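Side-chain contacts in glycogen synthase (Cyanobacterium sp. CLg1, PDB 6GNF), which belongs to the starch and glycogen synthase family, glycosyltransferases built from two Rossmann-like domains facing each other across a cleft in which adenosine-5'-diphosphate and a glycan are bound: residues V89-S94 / S140-A145; V150-K155 / G159-N164; D66-A71 / H101-H106; E183-Q186 / I190-N193; V80-E85 / Y129-E134. One frame throughout, in Å; residues are numbered along the deposited sequence.

How the contacts relate
Contacts 1, 3 and 5 all reach the antiparallel end of one mixed sheet, where strands 72-82, 85-96 and 99-105 follow one another. Contact 1 is the hub: its centre lies about 10 Å from that of contact 3, 12 Å from contact 2, 16 Å from contact 5 and 17 Å from contact 4, and it touches all four. R90 of contact 1 bridges to D105 of contact 3, and both contacts reach the same sulfate; Q141 links contact 1 to N81 of contact 5. E163 of contact 2 holds F191 of contact 4. Contact 5 comes within about 12 Å of the bound glycan, measured from the D131 side chain to a beta-D-glucopyranose.

Contact 1. Residues V89-S94 / S140-A145; sequences VRYFHS and SQAALA. With SO4 (sulfate ion), chain G.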
# COMPACT_ATOMS: atom_id res chain seq x y z
N VAL A 89 6.74 -11.64 -24.13
CA VAL A 89 7.49 -10.91 -23.11
C VAL A 89 8.89 -11.50 -23.00
O VAL A 89 9.12 -12.64 -23.41
CB VAL A 89 6.76 -10.93 -21.75
CG1 VAL A 89 5.43 -10.21 -21.87
CG2 VAL A 89 6.55 -12.34 -21.23
N ARG A 90 9.85 -10.68 -22.57
CA ARG A 90 11.16 -11.14 -22.15
C ARG A 90 11.19 -11.04 -20.63
O ARG A 90 10.40 -10.31 -20.05
CB ARG A 90 12.27 -10.28 -22.73
CG ARG A 90 12.38 -10.32 -24.25
CD ARG A 90 13.56 -9.50 -24.74
NE ARG A 90 13.45 -8.09 -24.34
CZ ARG A 90 14.45 -7.20 -24.37
NH1 ARG A 90 15.66 -7.54 -24.79
NH2 ARG A 90 14.23 -5.95 -23.97
N TYR A 91 12.04 -11.84 -19.99
CA TYR A 91 12.19 -11.81 -18.55
C TYR A 91 13.59 -11.33 -18.19
O TYR A 91 14.59 -11.80 -18.74
CB TYR A 91 11.96 -13.19 -17.93
CG TYR A 91 10.56 -13.73 -18.12
CD1 TYR A 91 9.50 -13.28 -17.34
CD2 TYR A 91 10.30 -14.73 -19.06
CE1 TYR A 91 8.22 -13.80 -17.50
CE2 TYR A 91 9.02 -15.24 -19.24
CZ TYR A 91 7.98 -14.78 -18.45
OH TYR A 91 6.70 -15.30 -18.63
N PHE A 92 13.65 -10.32 -17.33
CA PHE A 92 14.90 -9.88 -16.74
C PHE A 92 14.90 -10.35 -15.30
O PHE A 92 13.84 -10.64 -14.74
CB PHE A 92 15.03 -8.36 -16.82
CG PHE A 92 15.39 -7.86 -18.19
CD1 PHE A 92 14.49 -7.97 -19.24
CD2 PHE A 92 16.61 -7.28 -18.43
CE1 PHE A 92 14.81 -7.51 -20.51
CE2 PHE A 92 16.95 -6.81 -19.69
CZ PHE A 92 16.04 -6.93 -20.73
N HIS A 93 16.08 -10.41 -14.70
CA HIS A 93 16.27 -11.08 -13.42
C HIS A 93 17.31 -10.36 -12.59
O HIS A 93 18.38 -10.06 -13.08
CB HIS A 93 16.69 -12.53 -13.69
CG HIS A 93 16.88 -13.36 -12.46
ND1 HIS A 93 17.52 -14.58 -12.49
CD2 HIS A 93 16.53 -13.15 -11.17
CE1 HIS A 93 17.56 -15.08 -11.26
NE2 HIS A 93 16.97 -14.23 -10.45
N SER A 94 16.95 -10.02 -11.36
CA SER A 94 17.93 -9.57 -10.37
C SER A 94 17.81 -10.39 -9.10
O SER A 94 16.79 -11.05 -8.88
CB SER A 94 17.82 -8.06 -10.09
OG SER A 94 16.53 -7.66 -9.71
N SER A 140 -0.39 -11.13 -15.40
CA SER A 140 -0.81 -12.36 -14.73
C SER A 140 -0.43 -13.59 -15.55
O SER A 140 0.00 -14.59 -15.00
CB SER A 140 -2.31 -12.34 -14.47
OG SER A 140 -2.61 -11.27 -13.59
N GLN A 141 -0.61 -13.52 -16.87
CA GLN A 141 -0.20 -14.59 -17.77
C GLN A 141 1.31 -14.80 -17.76
O GLN A 141 1.78 -15.93 -17.78
CB GLN A 141 -0.61 -14.29 -19.21
CG GLN A 141 -2.11 -14.26 -19.44
CD GLN A 141 -2.46 -13.73 -20.81
OE1 GLN A 141 -1.82 -14.06 -21.81
NE2 GLN A 141 -3.48 -12.89 -20.87
N ALA A 142 2.06 -13.70 -17.80
CA ALA A 142 3.51 -13.79 -17.85
C ALA A 142 4.09 -14.38 -16.57
O ALA A 142 5.10 -15.09 -16.64
CB ALA A 142 4.12 -12.42 -18.12
N ALA A 143 3.46 -14.07 -15.44
CA ALA A 143 3.97 -14.50 -14.13
C ALA A 143 3.84 -16.00 -13.94
O ALA A 143 4.67 -16.63 -13.31
CB ALA A 143 3.23 -13.77 -13.02
N LEU A 144 2.79 -16.58 -14.52
CA LEU A 144 2.54 -18.01 -14.35
C LEU A 144 3.66 -18.86 -14.94
O LEU A 144 3.95 -19.94 -14.41
CB LEU A 144 1.20 -18.40 -14.96
CG LEU A 144 -0.05 -18.05 -14.14
CD1 LEU A 144 -1.28 -18.01 -15.02
CD2 LEU A 144 -0.24 -19.02 -13.00
N ALA A 145 4.31 -18.37 -16.00
CA ALA A 145 5.38 -19.11 -16.65
C ALA A 145 6.70 -19.06 -15.88
O ALA A 145 7.59 -19.88 -16.10
CB ALA A 145 5.58 -18.61 -18.07
S SO4 G . 16.98 -3.27 -23.18
O1 SO4 G . 16.92 -4.50 -24.02
O2 SO4 G . 15.63 -2.75 -22.87
O3 SO4 G . 17.72 -2.24 -23.94
O4 SO4 G . 17.70 -3.57 -21.92
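Y91 reaches from strand 85-96 to helix 132-144 and ends on the carbonyl of A142. Its hydroxyl donates to that oxygen, with 2.6 Å between Y91 OH and A142 O; the donor lies in the carbonyl plane, on a lone pair, at a C=O...donor angle of 127°. This is the polar anchor of a buried contact, and it takes up a carbonyl whose bond within the segment, from A145 N, is weak. With CG opposite the carbonyl carbon (chi1 -63°), the ring extends far enough for its hydroxyl to reach the helix. The methyl of A145 closes on the hydroxyl, A145 CB to Y91 OH being 3.5 Å. A142 CB touches both strand residues, V89 CG2 at 3.9 Å and Y91 OH at 3.9 Å. R90 turns to the other side of the strand, where its NH2 donates to sulfate O1 at 3.1 Å and NH1 adds a weak bond to the same oxygen; NH2 also forms a salt bridge with D105. F92 CE1 lies against one face of the guanidinium. Strand 85-96 runs between strands 72-82 and 99-105, with V89 touching V80 and V104, while L144 on the helix packs against helix 177-186.

Contact 2. Residues V150-K155 / G159-N164; sequences VPLGAK and GVMGEN. With SO4 (sulfate ion), chain H.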
# COMPACT_ATOMS: atom_id res chain seq x y z
N VAL A 150 12.27 -19.74 -15.44
CA VAL A 150 13.37 -18.86 -15.02
C VAL A 150 14.24 -19.50 -13.93
O VAL A 150 13.79 -19.68 -12.79
CB VAL A 150 12.83 -17.51 -14.53
CG1 VAL A 150 13.96 -16.59 -14.11
CG2 VAL A 150 12.00 -16.83 -15.62
N PRO A 151 15.52 -19.78 -14.23
CA PRO A 151 16.38 -20.35 -13.20
C PRO A 151 16.72 -19.32 -12.13
O PRO A 151 17.13 -18.20 -12.43
CB PRO A 151 17.65 -20.75 -13.96
CG PRO A 151 17.66 -19.86 -15.16
CD PRO A 151 16.23 -19.59 -15.51
N LEU A 152 16.60 -19.73 -10.88
CA LEU A 152 16.67 -18.82 -9.75
C LEU A 152 18.01 -18.93 -9.04
O LEU A 152 18.87 -19.73 -9.40
CB LEU A 152 15.53 -19.12 -8.78
CG LEU A 152 14.12 -19.05 -9.34
CD1 LEU A 152 13.10 -19.41 -8.29
CD2 LEU A 152 13.82 -17.67 -9.92
N GLY A 153 18.20 -18.08 -8.05
CA GLY A 153 19.42 -18.05 -7.27
C GLY A 153 20.45 -17.14 -7.88
O GLY A 153 20.21 -16.52 -8.93
N ALA A 154 21.60 -17.03 -7.21
CA ALA A 154 22.73 -16.28 -7.72
C ALA A 154 23.06 -16.76 -9.14
O ALA A 154 23.51 -17.89 -9.34
CB ALA A 154 23.93 -16.43 -6.80
N LYS A 155 22.87 -15.87 -10.11
CA LYS A 155 23.14 -16.15 -11.52
C LYS A 155 22.43 -17.40 -12.05
O LYS A 155 23.01 -18.17 -12.84
CB LYS A 155 24.65 -16.24 -11.76
CG LYS A 155 25.34 -14.96 -11.35
CD LYS A 155 26.85 -15.05 -11.45
CE LYS A 155 27.49 -13.84 -10.78
NZ LYS A 155 27.02 -12.56 -11.37
N GLY A 159 18.32 -23.63 -10.75
CA GLY A 159 17.21 -24.19 -11.51
C GLY A 159 15.90 -23.49 -11.19
O GLY A 159 15.86 -22.59 -10.36
N VAL A 160 14.83 -23.91 -11.85
CA VAL A 160 13.53 -23.23 -11.74
C VAL A 160 12.77 -23.61 -10.47
O VAL A 160 13.08 -24.60 -9.83
CB VAL A 160 12.65 -23.51 -12.97
CG1 VAL A 160 13.37 -23.12 -14.25
CG2 VAL A 160 12.23 -24.99 -13.03
N MET A 161 11.78 -22.79 -10.10
CA MET A 161 11.00 -23.03 -8.89
C MET A 161 10.14 -24.29 -8.99
O MET A 161 10.01 -25.01 -8.02
CB MET A 161 10.12 -21.81 -8.59
CG MET A 161 9.26 -21.97 -7.35
SD MET A 161 8.39 -20.48 -6.85
CE MET A 161 9.73 -19.61 -6.04
N GLY A 162 9.57 -24.55 -10.16
CA GLY A 162 8.80 -25.77 -10.39
C GLY A 162 7.31 -25.63 -10.11
O GLY A 162 6.82 -24.54 -9.83
N GLU A 163 6.61 -26.75 -10.15
CA GLU A 163 5.15 -26.74 -10.13
C GLU A 163 4.52 -26.72 -8.74
O GLU A 163 3.34 -26.44 -8.63
CB GLU A 163 4.61 -27.93 -10.94
CG GLU A 163 4.99 -27.84 -12.41
CD GLU A 163 4.35 -28.92 -13.27
OE1 GLU A 163 3.11 -29.10 -13.24
OE2 GLU A 163 5.10 -29.64 -13.96
N ASN A 164 5.29 -27.02 -7.70
CA ASN A 164 4.76 -26.99 -6.34
C ASN A 164 4.91 -25.62 -5.73
O ASN A 164 5.64 -25.43 -4.75
CB ASN A 164 5.42 -28.04 -5.47
CG ASN A 164 5.08 -29.44 -5.92
OD1 ASN A 164 3.92 -29.75 -6.22
ND2 ASN A 164 6.08 -30.28 -6.03
S SO4 H . 9.66 -29.20 -4.82
O1 SO4 H . 8.81 -29.07 -6.02
O2 SO4 H . 8.81 -29.58 -3.66
O3 SO4 H . 10.35 -27.92 -4.53
O4 SO4 H . 10.68 -30.25 -5.08
O HOH W 1 11.53 -20.16 -11.56
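P151 and G159 bring their backbones together, their CA atoms 4.3 Å apart, and next to them L152 N donates an almost straight bond to G159 O (3.0 Å, 171°). One step further, the two backbones are joined through water 1, which donates to V150 O at 2.6 Å and accepts from M161 N at 3.0 Å. V160 lays CG1 on the V150-P151 peptide, 3.7 Å from V150 C. The loop between helix 146-149 and strand 166-170 thus folds back on itself here without forming regular strands, in the Rossmann-like N-terminal domain, and G153 N ties it to D100 OD1 on strand 99-105. Beyond the backbone bond, L152 and M161 pack obliquely, one across the other: L152 CD1 rests 3.8 Å from M161 CB and 4.1 Å from M161 CE. M161 trails its CG opposite the backbone N (chi1 179°) and bends at its far end, which brings the methyl back to the leucine. At the far end of the loop, N164 ND2 donates to O1 of a sulfate at 3.0 Å; N23 ND2 is a second donor to that ion.

Contact 3. Residues D66-A71 / H101-H106; sequences DQYEDA and HIWVDH. With SO4 (sulfate ion), chain G.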
# COMPACT_ATOMS: atom_id res chain seq x y z
N ASP A 66 11.29 0.24 -15.61
CA ASP A 66 12.55 0.90 -15.95
C ASP A 66 13.64 -0.11 -16.21
O ASP A 66 13.49 -1.29 -15.92
CB ASP A 66 12.98 1.83 -14.81
CG ASP A 66 12.09 3.06 -14.70
OD1 ASP A 66 12.44 4.06 -15.37
OD2 ASP A 66 11.04 3.02 -14.01
N GLN A 67 14.74 0.36 -16.77
CA GLN A 67 15.88 -0.50 -17.05
C GLN A 67 16.73 -0.65 -15.81
O GLN A 67 17.78 -0.03 -15.71
CB GLN A 67 16.68 0.07 -18.22
CG GLN A 67 15.85 0.18 -19.48
CD GLN A 67 16.68 0.58 -20.68
OE1 GLN A 67 17.34 1.60 -20.67
NE2 GLN A 67 16.63 -0.23 -21.74
N TYR A 68 16.30 -1.50 -14.88
CA TYR A 68 16.96 -1.62 -13.57
C TYR A 68 18.37 -2.13 -13.76
O TYR A 68 18.58 -3.12 -14.45
CB TYR A 68 16.18 -2.56 -12.66
CG TYR A 68 14.71 -2.21 -12.56
CD1 TYR A 68 14.31 -0.94 -12.18
CD2 TYR A 68 13.73 -3.15 -12.85
CE1 TYR A 68 12.97 -0.61 -12.09
CE2 TYR A 68 12.39 -2.83 -12.76
CZ TYR A 68 12.01 -1.55 -12.38
OH TYR A 68 10.67 -1.25 -12.30
N GLU A 69 19.33 -1.44 -13.15
CA GLU A 69 20.75 -1.69 -13.42
C GLU A 69 21.26 -3.06 -12.99
O GLU A 69 22.13 -3.62 -13.64
CB GLU A 69 21.62 -0.61 -12.76
CG GLU A 69 21.53 0.74 -13.44
CD GLU A 69 22.73 1.62 -13.17
OE1 GLU A 69 23.49 1.91 -14.12
OE2 GLU A 69 22.94 2.00 -11.99
N ASP A 70 20.69 -3.61 -11.93
CA ASP A 70 21.14 -4.89 -11.40
C ASP A 70 20.43 -6.10 -12.03
O ASP A 70 20.65 -7.24 -11.61
CB ASP A 70 20.97 -4.93 -9.87
CG ASP A 70 19.53 -4.79 -9.43
OD1 ASP A 70 18.68 -4.47 -10.28
OD2 ASP A 70 19.26 -4.92 -8.21
N ALA A 71 19.62 -5.88 -13.06
CA ALA A 71 18.82 -6.94 -13.66
C ALA A 71 19.34 -7.32 -15.03
O ALA A 71 19.42 -6.48 -15.92
CB ALA A 71 17.37 -6.50 -13.77
N HIS A 101 14.14 -11.37 -8.07
CA HIS A 101 13.19 -10.43 -8.63
C HIS A 101 13.18 -10.64 -10.12
O HIS A 101 14.21 -10.55 -10.78
CB HIS A 101 13.59 -9.00 -8.28
CG HIS A 101 13.73 -8.77 -6.82
ND1 HIS A 101 12.67 -8.89 -5.94
CD2 HIS A 101 14.80 -8.46 -6.06
CE1 HIS A 101 13.09 -8.64 -4.71
NE2 HIS A 101 14.38 -8.38 -4.76
N ILE A 102 12.03 -11.05 -10.63
CA ILE A 102 11.84 -11.28 -12.05
C ILE A 102 11.03 -10.12 -12.59
O ILE A 102 9.99 -9.75 -12.03
CB ILE A 102 11.07 -12.59 -12.30
CG1 ILE A 102 11.68 -13.76 -11.52
CG2 ILE A 102 11.00 -12.88 -13.80
CD1 ILE A 102 13.15 -13.95 -11.76
N TRP A 103 11.48 -9.56 -13.70
CA TRP A 103 10.83 -8.40 -14.29
C TRP A 103 10.34 -8.73 -15.69
O TRP A 103 11.10 -9.16 -16.55
CB TRP A 103 11.81 -7.25 -14.37
CG TRP A 103 12.55 -6.99 -13.11
CD1 TRP A 103 13.85 -7.27 -12.86
CD2 TRP A 103 12.02 -6.39 -11.92
NE1 TRP A 103 14.18 -6.88 -11.58
CE2 TRP A 103 13.08 -6.32 -10.99
CE3 TRP A 103 10.77 -5.89 -11.55
CZ2 TRP A 103 12.93 -5.80 -9.72
CZ3 TRP A 103 10.62 -5.36 -10.27
CH2 TRP A 103 11.69 -5.32 -9.37
N VAL A 104 9.06 -8.50 -15.91
CA VAL A 104 8.43 -8.79 -17.18
C VAL A 104 8.62 -7.61 -18.11
O VAL A 104 8.13 -6.52 -17.85
CB VAL A 104 6.93 -9.07 -16.99
CG1 VAL A 104 6.29 -9.46 -18.31
CG2 VAL A 104 6.72 -10.17 -15.96
N ASP A 105 9.31 -7.84 -19.22
CA ASP A 105 9.68 -6.77 -20.13
C ASP A 105 8.79 -6.74 -21.38
O ASP A 105 8.64 -7.74 -22.08
CB ASP A 105 11.13 -6.91 -20.56
CG ASP A 105 11.57 -5.82 -21.53
OD1 ASP A 105 11.63 -4.62 -21.17
OD2 ASP A 105 11.86 -6.17 -22.70
N HIS A 106 8.23 -5.57 -21.66
CA HIS A 106 7.41 -5.35 -22.85
C HIS A 106 7.32 -3.85 -23.10
O HIS A 106 7.34 -3.06 -22.17
CB HIS A 106 6.01 -5.92 -22.65
CG HIS A 106 5.25 -6.10 -23.93
ND1 HIS A 106 4.60 -5.07 -24.57
CD2 HIS A 106 5.06 -7.20 -24.69
CE1 HIS A 106 4.04 -5.52 -25.67
NE2 HIS A 106 4.30 -6.81 -25.78
S SO4 G . 16.98 -3.27 -23.18
O1 SO4 G . 16.92 -4.50 -24.02
O2 SO4 G . 15.63 -2.75 -22.87
O3 SO4 G . 17.72 -2.24 -23.94
O4 SO4 G . 17.70 -3.57 -21.92
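Y68 and A71 are the residues of the 66-71 loop that meet W103. Leading up to them, D66 places its carbonyl oxygen over the centre of the Y68 ring, and Q67 sits at the centre of an inverse gamma turn. Q67 NE2 reaches O2 of the sulfate at 2.9 Å through a weak bond. Y68 then brings the CD2-CE2 side of its ring down on one face of the indole in an edge-to-face pair, the centroid of its ring 4.6 Å from that of the W103 six-membered ring and the planes at 54°. Y68 CE2 to W103 CE3 is 3.7 Å. A type I turn from Y68 to A71 carries the chain round through D70, whose OD2 is hydrogen-bonded to Y34 OH, and A71 CB arrives 3.7 Å from W103 CD1. The indole nitrogen itself is hydrogen-bonded to S94 OG. What joins loop to strand 99-105 is therefore apolar and aromatic: the ring hydrogens along the Y68 edge, probably slightly positive, face the electron-rich indole, whose N-H is already satisfied by that serine.

Contact 4. Residues E183-Q186 / I190-N193; sequences EYYQ and IFVN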
# COMPACT_ATOMS: atom_id res chain seq x y z
N GLU A 183 -7.37 -22.18 -16.17
CA GLU A 183 -7.76 -22.34 -17.56
C GLU A 183 -6.61 -22.76 -18.46
O GLU A 183 -6.77 -23.69 -19.24
CB GLU A 183 -8.41 -21.05 -18.08
CG GLU A 183 -9.02 -21.18 -19.47
CD GLU A 183 -10.08 -22.27 -19.57
OE1 GLU A 183 -10.71 -22.65 -18.54
OE2 GLU A 183 -10.31 -22.75 -20.70
N TYR A 184 -5.47 -22.10 -18.33
CA TYR A 184 -4.35 -22.34 -19.23
C TYR A 184 -3.41 -23.45 -18.77
O TYR A 184 -2.70 -24.00 -19.58
CB TYR A 184 -3.51 -21.06 -19.38
CG TYR A 184 -4.17 -19.89 -20.09
CD1 TYR A 184 -5.51 -19.90 -20.48
CD2 TYR A 184 -3.43 -18.73 -20.34
CE1 TYR A 184 -6.08 -18.81 -21.12
CE2 TYR A 184 -3.99 -17.63 -20.98
CZ TYR A 184 -5.31 -17.67 -21.36
OH TYR A 184 -5.85 -16.57 -21.99
N TYR A 185 -3.37 -23.75 -17.47
CA TYR A 185 -2.37 -24.69 -16.94
C TYR A 185 -2.99 -25.95 -16.36
O TYR A 185 -2.80 -27.05 -16.90
CB TYR A 185 -1.47 -24.00 -15.91
CG TYR A 185 -0.53 -23.00 -16.56
CD1 TYR A 185 -0.95 -21.70 -16.81
CD2 TYR A 185 0.74 -23.38 -16.95
CE1 TYR A 185 -0.12 -20.78 -17.41
CE2 TYR A 185 1.59 -22.47 -17.57
CZ TYR A 185 1.16 -21.17 -17.79
OH TYR A 185 2.00 -20.26 -18.38
N GLN A 186 -3.78 -25.80 -15.31
CA GLN A 186 -4.32 -26.95 -14.60
C GLN A 186 -5.26 -27.80 -15.45
O GLN A 186 -5.40 -28.99 -15.19
CB GLN A 186 -5.02 -26.51 -13.32
CG GLN A 186 -4.03 -25.94 -12.31
CD GLN A 186 -4.70 -25.54 -11.03
OE1 GLN A 186 -5.81 -25.03 -11.04
NE2 GLN A 186 -3.99 -25.71 -9.92
N ILE A 190 -0.84 -29.17 -15.69
CA ILE A 190 0.33 -28.42 -15.22
C ILE A 190 -0.07 -27.64 -13.98
O ILE A 190 -1.19 -27.15 -13.88
CB ILE A 190 0.85 -27.46 -16.30
CG1 ILE A 190 1.08 -28.20 -17.61
CG2 ILE A 190 2.15 -26.81 -15.86
CD1 ILE A 190 1.33 -27.29 -18.79
N PHE A 191 0.85 -27.49 -13.03
CA PHE A 191 0.58 -26.78 -11.77
C PHE A 191 -0.58 -27.41 -11.01
O PHE A 191 -1.32 -26.71 -10.31
CB PHE A 191 0.25 -25.29 -12.01
CG PHE A 191 1.44 -24.42 -12.30
CD1 PHE A 191 2.55 -24.41 -11.47
CD2 PHE A 191 1.43 -23.57 -13.40
CE1 PHE A 191 3.63 -23.59 -11.74
CE2 PHE A 191 2.51 -22.75 -13.67
CZ PHE A 191 3.61 -22.76 -12.84
N VAL A 192 -0.76 -28.72 -11.15
CA VAL A 192 -1.94 -29.37 -10.59
C VAL A 192 -2.02 -29.18 -9.07
O VAL A 192 -3.11 -29.17 -8.52
CB VAL A 192 -2.01 -30.86 -10.98
CG1 VAL A 192 -0.90 -31.66 -10.31
CG2 VAL A 192 -3.37 -31.45 -10.63
N ASN A 193 -0.86 -29.07 -8.41
CA ASN A 193 -0.79 -28.86 -6.96
C ASN A 193 -0.42 -27.44 -6.54
O ASN A 193 -0.30 -27.18 -5.35
CB ASN A 193 0.20 -29.83 -6.33
CG ASN A 193 -0.22 -31.27 -6.50
OD1 ASN A 193 0.51 -32.07 -7.07
ND2 ASN A 193 -1.40 -31.59 -6.02
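Q186 lays its whole side chain along the backbone of I190 and F191. Its CB stands 3.9 Å from I190 O; CG comes within 3.5 Å of both I190 O and F191 O; and the fully extended chain (chi2 -179°) then delivers NE2 to F191 O. That last bond is 2.9 Å and nearly straight at 170°, the acceptor lying in the amide plane of Q186. The backbone at Q186 joins in with a CA-H...O contact to I190 O. All this happens where helix 177-186 finishes in a wider pi-type turn and the chain heads for strand 195-200; I190 N donates back to Y185 O at 3.1 Å across the reversal. Next to it, Y185 and F191 run alongside each other in the same direction, their rings oblique at 57°. Y185 CD2 meets F191 CD2 at 3.6 Å, F191 CE2 sits over one face of the tyrosine, and I190 CG2 comes to its edge, 3.9 Å from Y185 CD2. The F191 ring also meets F167 edge-to-face.

Contact 5. Residues V80-E85 / Y129-E134; sequences VNYGQE and YIDNVE
The beta hairpin joining strands 72-82 and 85-96 meets the start of helix 132-144 here, with Y82 and G83 on one side and D131 and E134 on the other. Y82 OH donates to D131 OD2, which lies at the ring edge near its plane, the carboxylate turned 68° from the ring. The modelled 2.4 Å from Y82 OH to D131 OD2 is very short, so its exact length is doubtful. D131 occupies the N-cap position yet makes no capping bond; its CG is wedged between backbone N and carbonyl carbon (chi1 72°), OD2 meets the tyrosine, and OD1 pairs with K112. E134 CB sits over the face of Y82 in a CH-pi contact, 3.7 Å from the ring centroid and 3.4 Å from Y82 CE1. Bending at its second torsion, E134 passes CG 3.5 Å from G83 N and sends its carboxylate on to K213. Water 2 ties the backbones together, donating to N81 O and E134 O and accepting from G83 N at 3.0 Å. Y82 and E85 bond to each other through both backbone N-O pairs, around a type II' turn with glycine as its second residue, typical of a tight two-residue beta hairpin.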
# COMPACT_ATOMS: atom_id res chain seq x y z
N VAL A 80 2.40 -14.47 -24.87
CA VAL A 80 1.25 -14.12 -24.05
C VAL A 80 0.31 -13.28 -24.90
O VAL A 80 0.66 -12.89 -26.01
CB VAL A 80 1.64 -13.31 -22.78
CG1 VAL A 80 2.39 -14.18 -21.78
CG2 VAL A 80 2.46 -12.09 -23.15
N ASN A 81 -0.87 -13.01 -24.36
CA ASN A 81 -1.86 -12.20 -25.06
C ASN A 81 -1.85 -10.77 -24.53
O ASN A 81 -1.74 -10.55 -23.33
CB ASN A 81 -3.24 -12.79 -24.85
CG ASN A 81 -3.34 -14.20 -25.42
OD1 ASN A 81 -3.02 -14.43 -26.59
ND2 ASN A 81 -3.79 -15.14 -24.58
N TYR A 82 -1.85 -9.82 -25.45
CA TYR A 82 -2.08 -8.42 -25.11
C TYR A 82 -3.44 -8.09 -25.69
O TYR A 82 -3.55 -7.71 -26.84
CB TYR A 82 -0.98 -7.51 -25.69
CG TYR A 82 -1.20 -6.05 -25.39
CD1 TYR A 82 -1.00 -5.54 -24.12
CD2 TYR A 82 -1.66 -5.18 -26.37
CE1 TYR A 82 -1.22 -4.21 -23.83
CE2 TYR A 82 -1.89 -3.85 -26.10
CZ TYR A 82 -1.67 -3.37 -24.84
OH TYR A 82 -1.90 -2.03 -24.60
N GLY A 83 -4.47 -8.20 -24.86
CA GLY A 83 -5.83 -8.17 -25.37
C GLY A 83 -5.98 -9.29 -26.39
O GLY A 83 -5.60 -10.42 -26.13
N GLN A 84 -6.48 -8.98 -27.56
CA GLN A 84 -6.71 -10.00 -28.58
C GLN A 84 -5.50 -10.18 -29.49
O GLN A 84 -5.50 -11.04 -30.36
CB GLN A 84 -7.98 -9.64 -29.35
CG GLN A 84 -9.09 -9.19 -28.40
CD GLN A 84 -10.48 -9.36 -28.99
OE1 GLN A 84 -11.22 -8.39 -29.14
NE2 GLN A 84 -10.82 -10.60 -29.33
N GLU A 85 -4.45 -9.38 -29.27
CA GLU A 85 -3.19 -9.51 -29.99
C GLU A 85 -2.24 -10.49 -29.28
O GLU A 85 -2.05 -10.41 -28.06
CB GLU A 85 -2.53 -8.14 -30.15
CG GLU A 85 -1.15 -8.15 -30.81
CD GLU A 85 -0.30 -6.91 -30.49
OE1 GLU A 85 -0.50 -5.86 -31.14
OE2 GLU A 85 0.58 -7.00 -29.61
N TYR A 129 -4.35 4.65 -17.49
CA TYR A 129 -4.13 4.30 -18.88
C TYR A 129 -5.36 3.55 -19.39
O TYR A 129 -5.93 2.72 -18.67
CB TYR A 129 -2.89 3.40 -19.05
CG TYR A 129 -1.57 4.07 -18.71
CD1 TYR A 129 -1.15 5.21 -19.39
CD2 TYR A 129 -0.73 3.55 -17.72
CE1 TYR A 129 0.05 5.83 -19.09
CE2 TYR A 129 0.48 4.16 -17.41
CZ TYR A 129 0.86 5.30 -18.10
OH TYR A 129 2.05 5.94 -17.83
N ILE A 130 -5.77 3.83 -20.62
CA ILE A 130 -6.91 3.12 -21.23
C ILE A 130 -6.69 1.60 -21.22
O ILE A 130 -7.62 0.83 -20.99
CB ILE A 130 -7.22 3.62 -22.67
CG1 ILE A 130 -6.04 3.39 -23.64
CG2 ILE A 130 -7.62 5.09 -22.66
CD1 ILE A 130 -6.16 2.15 -24.51
N ASP A 131 -5.45 1.19 -21.47
CA ASP A 131 -5.11 -0.20 -21.71
C ASP A 131 -4.67 -0.96 -20.46
O ASP A 131 -3.94 -1.96 -20.56
CB ASP A 131 -4.03 -0.30 -22.82
CG ASP A 131 -2.65 0.16 -22.35
OD1 ASP A 131 -2.59 1.15 -21.58
OD2 ASP A 131 -1.63 -0.43 -22.77
N ASN A 132 -5.11 -0.52 -19.28
CA ASN A 132 -4.75 -1.24 -18.05
C ASN A 132 -5.27 -2.67 -18.01
O ASN A 132 -4.63 -3.54 -17.40
CB ASN A 132 -5.19 -0.48 -16.80
CG ASN A 132 -4.13 0.52 -16.32
OD1 ASN A 132 -2.99 0.58 -16.81
ND2 ASN A 132 -4.51 1.31 -15.32
N VAL A 133 -6.42 -2.90 -18.63
CA VAL A 133 -6.96 -4.24 -18.78
C VAL A 133 -5.93 -5.14 -19.45
O VAL A 133 -5.58 -6.19 -18.92
CB VAL A 133 -8.28 -4.24 -19.58
CG1 VAL A 133 -8.66 -5.65 -20.05
CG2 VAL A 133 -9.41 -3.64 -18.75
N GLU A 134 -5.44 -4.73 -20.61
CA GLU A 134 -4.51 -5.55 -21.37
C GLU A 134 -3.16 -5.69 -20.65
O GLU A 134 -2.60 -6.78 -20.58
CB GLU A 134 -4.32 -4.98 -22.77
CG GLU A 134 -5.54 -5.09 -23.67
CD GLU A 134 -6.58 -4.01 -23.44
OE1 GLU A 134 -7.62 -4.00 -24.14
OE2 GLU A 134 -6.40 -3.15 -22.54
O HOH W 2 -3.62 -8.99 -22.05